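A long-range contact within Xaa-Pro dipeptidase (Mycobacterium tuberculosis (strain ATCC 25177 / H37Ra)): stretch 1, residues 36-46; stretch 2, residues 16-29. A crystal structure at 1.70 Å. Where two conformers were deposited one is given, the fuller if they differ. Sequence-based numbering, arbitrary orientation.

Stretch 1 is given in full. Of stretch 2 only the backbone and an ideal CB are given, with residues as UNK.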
# COMPACT_ATOMS: atom_id res chain seq x y z
N GLY A 36 9.81 -10.72 13.87
CA GLY A 36 8.72 -11.50 13.30
C GLY A 36 8.18 -10.89 12.01
O GLY A 36 8.27 -9.68 11.79
N SER A 37 7.60 -11.75 11.18
CA SER A 37 7.16 -11.36 9.85
C SER A 37 5.86 -10.57 9.86
O SER A 37 5.42 -10.09 8.82
CB SER A 37 6.95 -12.61 8.99
OG SER A 37 5.77 -13.26 9.38
N ASN A 38 5.19 -10.50 11.00
CA ASN A 38 4.06 -9.61 11.15
C ASN A 38 4.17 -8.84 12.46
O ASN A 38 4.33 -9.43 13.52
CB ASN A 38 2.75 -10.39 11.14
CG ASN A 38 1.54 -9.47 11.15
OD1 ASN A 38 1.50 -8.44 10.46
ND2 ASN A 38 0.57 -9.82 11.95
N GLY A 39 4.08 -7.53 12.38
CA GLY A 39 4.28 -6.71 13.55
C GLY A 39 4.10 -5.25 13.23
O GLY A 39 4.28 -4.83 12.09
N ALA A 40 3.72 -4.49 14.25
CA ALA A 40 3.62 -3.05 14.12
C ALA A 40 3.94 -2.45 15.48
O ALA A 40 3.86 -3.12 16.51
CB ALA A 40 2.22 -2.64 13.66
N LEU A 41 4.33 -1.19 15.48
CA LEU A 41 4.81 -0.54 16.69
C LEU A 41 4.18 0.85 16.77
O LEU A 41 4.12 1.56 15.75
CB LEU A 41 6.33 -0.43 16.65
CG LEU A 41 7.01 0.13 17.89
CD1 LEU A 41 6.91 -0.90 19.01
CD2 LEU A 41 8.45 0.47 17.58
N LEU A 42 3.67 1.20 17.94
CA LEU A 42 3.15 2.56 18.20
C LEU A 42 4.13 3.30 19.12
O LEU A 42 4.43 2.82 20.21
CB LEU A 42 1.77 2.46 18.85
CG LEU A 42 1.07 3.75 19.26
CD1 LEU A 42 0.88 4.66 18.05
CD2 LEU A 42 -0.26 3.45 19.95
N VAL A 43 4.65 4.44 18.68
CA VAL A 43 5.56 5.23 19.51
C VAL A 43 4.94 6.60 19.72
O VAL A 43 4.53 7.24 18.74
CB VAL A 43 6.93 5.39 18.84
CG1 VAL A 43 7.86 6.24 19.69
CG2 VAL A 43 7.55 4.03 18.60
N PHE A 44 4.88 7.04 20.99
CA PHE A 44 4.32 8.35 21.35
C PHE A 44 5.38 9.43 21.39
O PHE A 44 6.54 9.16 21.68
CB PHE A 44 3.63 8.30 22.71
CG PHE A 44 2.47 7.33 22.79
CD1 PHE A 44 2.68 6.02 23.17
CD2 PHE A 44 1.17 7.74 22.48
CE1 PHE A 44 1.62 5.13 23.25
CE2 PHE A 44 0.10 6.84 22.56
CZ PHE A 44 0.33 5.54 22.95
N ALA A 45 4.98 10.68 21.13
CA ALA A 45 5.93 11.79 21.18
C ALA A 45 6.34 12.08 22.63
O ALA A 45 7.48 12.46 22.91
CB ALA A 45 5.34 13.04 20.54
N ASP A 46 5.40 11.88 23.55
CA ASP A 46 5.65 12.24 24.95
C ASP A 46 6.24 11.04 25.71
O ASP A 46 6.78 10.12 25.10
CB ASP A 46 4.38 12.84 25.59
CG ASP A 46 3.26 11.84 25.82
OD1 ASP A 46 3.43 10.63 25.55
OD2 ASP A 46 2.19 12.29 26.28
N UNK A 16 5.52 17.64 14.08
CA UNK A 16 4.18 18.08 14.48
C UNK A 16 3.20 16.95 14.74
O UNK A 16 1.98 17.15 14.68
CB UNK A 16 3.60 18.99 13.40
N UNK A 17 3.73 15.76 15.04
CA UNK A 17 2.90 14.59 15.35
C UNK A 17 2.90 14.29 16.85
O UNK A 17 3.84 14.63 17.56
CB UNK A 17 3.39 13.37 14.57
N UNK A 18 1.85 13.62 17.31
CA UNK A 18 1.73 13.19 18.71
C UNK A 18 2.12 11.73 18.91
O UNK A 18 2.43 11.31 20.03
CB UNK A 18 0.30 13.40 19.20
N UNK A 19 2.11 10.97 17.81
CA UNK A 19 2.52 9.55 17.82
C UNK A 19 2.76 9.11 16.39
O UNK A 19 2.42 9.82 15.43
CB UNK A 19 1.47 8.66 18.49
N UNK A 20 3.39 7.95 16.26
CA UNK A 20 3.63 7.35 14.97
C UNK A 20 3.38 5.87 15.04
O UNK A 20 3.80 5.18 15.99
CB UNK A 20 5.05 7.63 14.49
N UNK A 21 2.70 5.39 14.02
CA UNK A 21 2.52 3.96 13.78
C UNK A 21 3.60 3.51 12.81
O UNK A 21 3.71 4.03 11.69
CB UNK A 21 1.12 3.65 13.23
N UNK A 22 4.41 2.56 13.24
CA UNK A 22 5.44 1.99 12.37
C UNK A 22 4.97 0.62 11.85
O UNK A 22 4.65 -0.29 12.63
CB UNK A 22 6.77 1.86 13.12
N UNK A 23 4.92 0.51 10.52
CA UNK A 23 4.39 -0.68 9.83
C UNK A 23 5.44 -1.43 8.98
O UNK A 23 5.23 -2.61 8.64
CB UNK A 23 3.22 -0.26 8.93
N UNK A 24 6.51 -0.74 8.60
CA UNK A 24 7.61 -1.33 7.80
C UNK A 24 8.41 -2.21 8.76
O UNK A 24 8.89 -1.74 9.78
CB UNK A 24 8.49 -0.26 7.15
N UNK A 25 8.51 -3.50 8.45
CA UNK A 25 9.17 -4.44 9.35
C UNK A 25 10.65 -4.13 9.60
O UNK A 25 11.14 -4.38 10.70
CB UNK A 25 9.04 -5.86 8.78
N UNK A 26 11.34 -3.53 8.63
CA UNK A 26 12.71 -3.08 8.83
C UNK A 26 12.73 -2.05 9.95
O UNK A 26 13.57 -2.09 10.83
CB UNK A 26 13.29 -2.50 7.54
N UNK A 27 11.77 -1.12 9.94
CA UNK A 27 11.72 -0.10 10.97
C UNK A 27 11.23 -0.60 12.32
O UNK A 27 11.67 -0.11 13.38
CB UNK A 27 10.82 1.05 10.50
N UNK A 28 10.30 -1.55 12.29
CA UNK A 28 9.83 -2.17 13.53
C UNK A 28 11.03 -2.86 14.20
O UNK A 28 11.26 -2.67 15.39
CB UNK A 28 8.70 -3.16 13.26
N UNK A 29 11.78 -3.63 13.42
CA UNK A 29 12.95 -4.33 13.94
C UNK A 29 13.98 -3.34 14.51
O UNK A 29 14.51 -3.56 15.61
CB UNK A 29 13.59 -5.18 12.84

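Position 16 has phi/psi of 77/23; positive phi favours glycine, and nothing of stretch 1 lies within 5.5 Å of an ideal CB. The residue is Gly16, closing a helix in a Schellman motif. Position 17 points sideways with no neighbour in that range, so stretch 1 sets no preference; it is Leu17. At 18, CB points away, 5.2 Å from Ala45 CB, and many side chains would do, polar ones included. The backbone does the pairing: Ala45 N donates to the O of Asp18, the deposited residue, at 2.8 Å.

Positions 19 to 22 are extended, so their side chains alternate between the two faces; they run antiparallel to strand 40-44, the axes at 164° and 4.7 Å apart at closest approach. Position 19 shares the face of Leu42 and Phe44. Its ideal CB lies 3.4 Å from Val43 O and 4.1 Å from both Phe44 CA and Leu42 CD1, close quarters that suit a small apolar residue without excluding others. Ala19 is found, its CB 4.1 Å from Leu42 CD1 and also 4.1 Å from Phe44 CD2, oblique to the ring.

Position 20 lies on the other face, beside Val43; its ideal CB is 4.3 Å from Val43 O, and beta-branched or long apolar chains would suit. It is Met20, a selenomethionine whose end leads away. Its backbone makes both bonds of the pair: Met20 N to Val43 O, 2.8 Å, and Val43 N to Met20 O, 2.9 Å.

Position 21 returns to the face of Leu42. With its ideal CB 4.9 Å from Leu42 CD1, there is room for a medium or large apolar residue. Leu21 (chi1 t, chi2 p) extends CD1 to 4.2 Å from Ala40 CB.

Position 22 sits on the face of Leu41 and Val43, where valine, isoleucine or leucine would fit. Ile22 places CD1 3.6 Å from Val43 CG2 and 4.2 Å from Leu41 CD2, while Ile22 N donates to Leu41 O at 2.7 Å.

At 23 CB points away, allowing polar residues; it is Ser23. Position 24 also points away and precedes a helix, favouring Asp, Asn, Ser or Thr. Asp24 caps it: Asp24 OD1 accepts from the backbone N of position 26 at 2.9 Å.

Position 25 points toward the 36-39 loop, its ideal CB 4.9 Å from Gly36 O, with room for a long apolar chain. Leu25 reaches Ser37 O with CD1 (3.2 Å) and Gly39 O with CD2 (3.5 Å).

At 26 and 27 nothing of stretch 1 lies within 5.5 Å of an ideal CB, so stretch 1 sets no preference; they are Ile26 and Asn27. Position 28 points toward Gly39-Leu41, suiting a compact apolar residue; Val28 CG2 lies 4.1 Å from Ala40 CA. Position 29 is equally free of stretch 1 within 5.5 Å of its ideal CB; it is Arg29.

Stretch 2, residues 16-29: GLDAMLISDLINVR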
# COMPACT_ATOMS: atom_id res chain seq x y z
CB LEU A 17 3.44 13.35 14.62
CG LEU A 17 3.66 13.47 13.11
CD1 LEU A 17 4.49 12.29 12.60
CD2 LEU A 17 2.32 13.55 12.41
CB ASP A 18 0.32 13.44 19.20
CG ASP A 18 -0.10 14.87 18.99
OD1 ASP A 18 0.54 15.75 19.60
OD2 ASP A 18 -1.02 15.14 18.19
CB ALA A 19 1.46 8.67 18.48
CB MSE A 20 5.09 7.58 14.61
CG MSE A 20 5.35 6.86 13.32
SE MSE A 20 6.68 7.83 12.35
CE MSE A 20 6.54 6.79 10.68
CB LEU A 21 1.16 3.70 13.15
CG LEU A 21 0.90 2.24 12.74
CD1 LEU A 21 0.93 1.34 13.98
CD2 LEU A 21 -0.45 2.17 12.03
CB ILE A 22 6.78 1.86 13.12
CG1 ILE A 22 7.21 3.23 13.64
CG2 ILE A 22 7.87 1.30 12.20
CD1 ILE A 22 6.86 3.45 15.07
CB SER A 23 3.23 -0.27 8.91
OG SER A 23 2.16 0.35 9.63
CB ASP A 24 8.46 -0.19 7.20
CG ASP A 24 9.61 -0.68 6.31
OD1 ASP A 24 10.20 -1.73 6.60
OD2 ASP A 24 9.96 0.01 5.33
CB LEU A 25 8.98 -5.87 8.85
CG LEU A 25 7.53 -6.34 8.81
CD1 LEU A 25 7.49 -7.75 8.27
CD2 LEU A 25 6.85 -6.25 10.18
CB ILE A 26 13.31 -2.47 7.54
CG1 ILE A 26 13.44 -3.54 6.46
CG2 ILE A 26 14.68 -1.86 7.82
CD1 ILE A 26 13.79 -2.99 5.09
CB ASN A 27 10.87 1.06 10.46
CG ASN A 27 11.54 1.79 9.32
OD1 ASN A 27 12.77 1.70 9.14
ND2 ASN A 27 10.75 2.51 8.55
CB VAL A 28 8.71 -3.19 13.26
CG1 VAL A 28 8.40 -4.00 14.50
CG2 VAL A 28 7.44 -2.52 12.78
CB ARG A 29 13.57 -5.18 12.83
CG ARG A 29 14.61 -6.17 13.32
CD ARG A 29 15.03 -7.13 12.21
NE ARG A 29 15.75 -6.45 11.14
CZ ARG A 29 15.30 -6.32 9.89
NH1 ARG A 29 14.12 -6.81 9.53
NH2 ARG A 29 16.04 -5.67 9.00
O HOH W 1 2.43 11.98 22.67
O HOH W 2 3.00 -3.92 9.94
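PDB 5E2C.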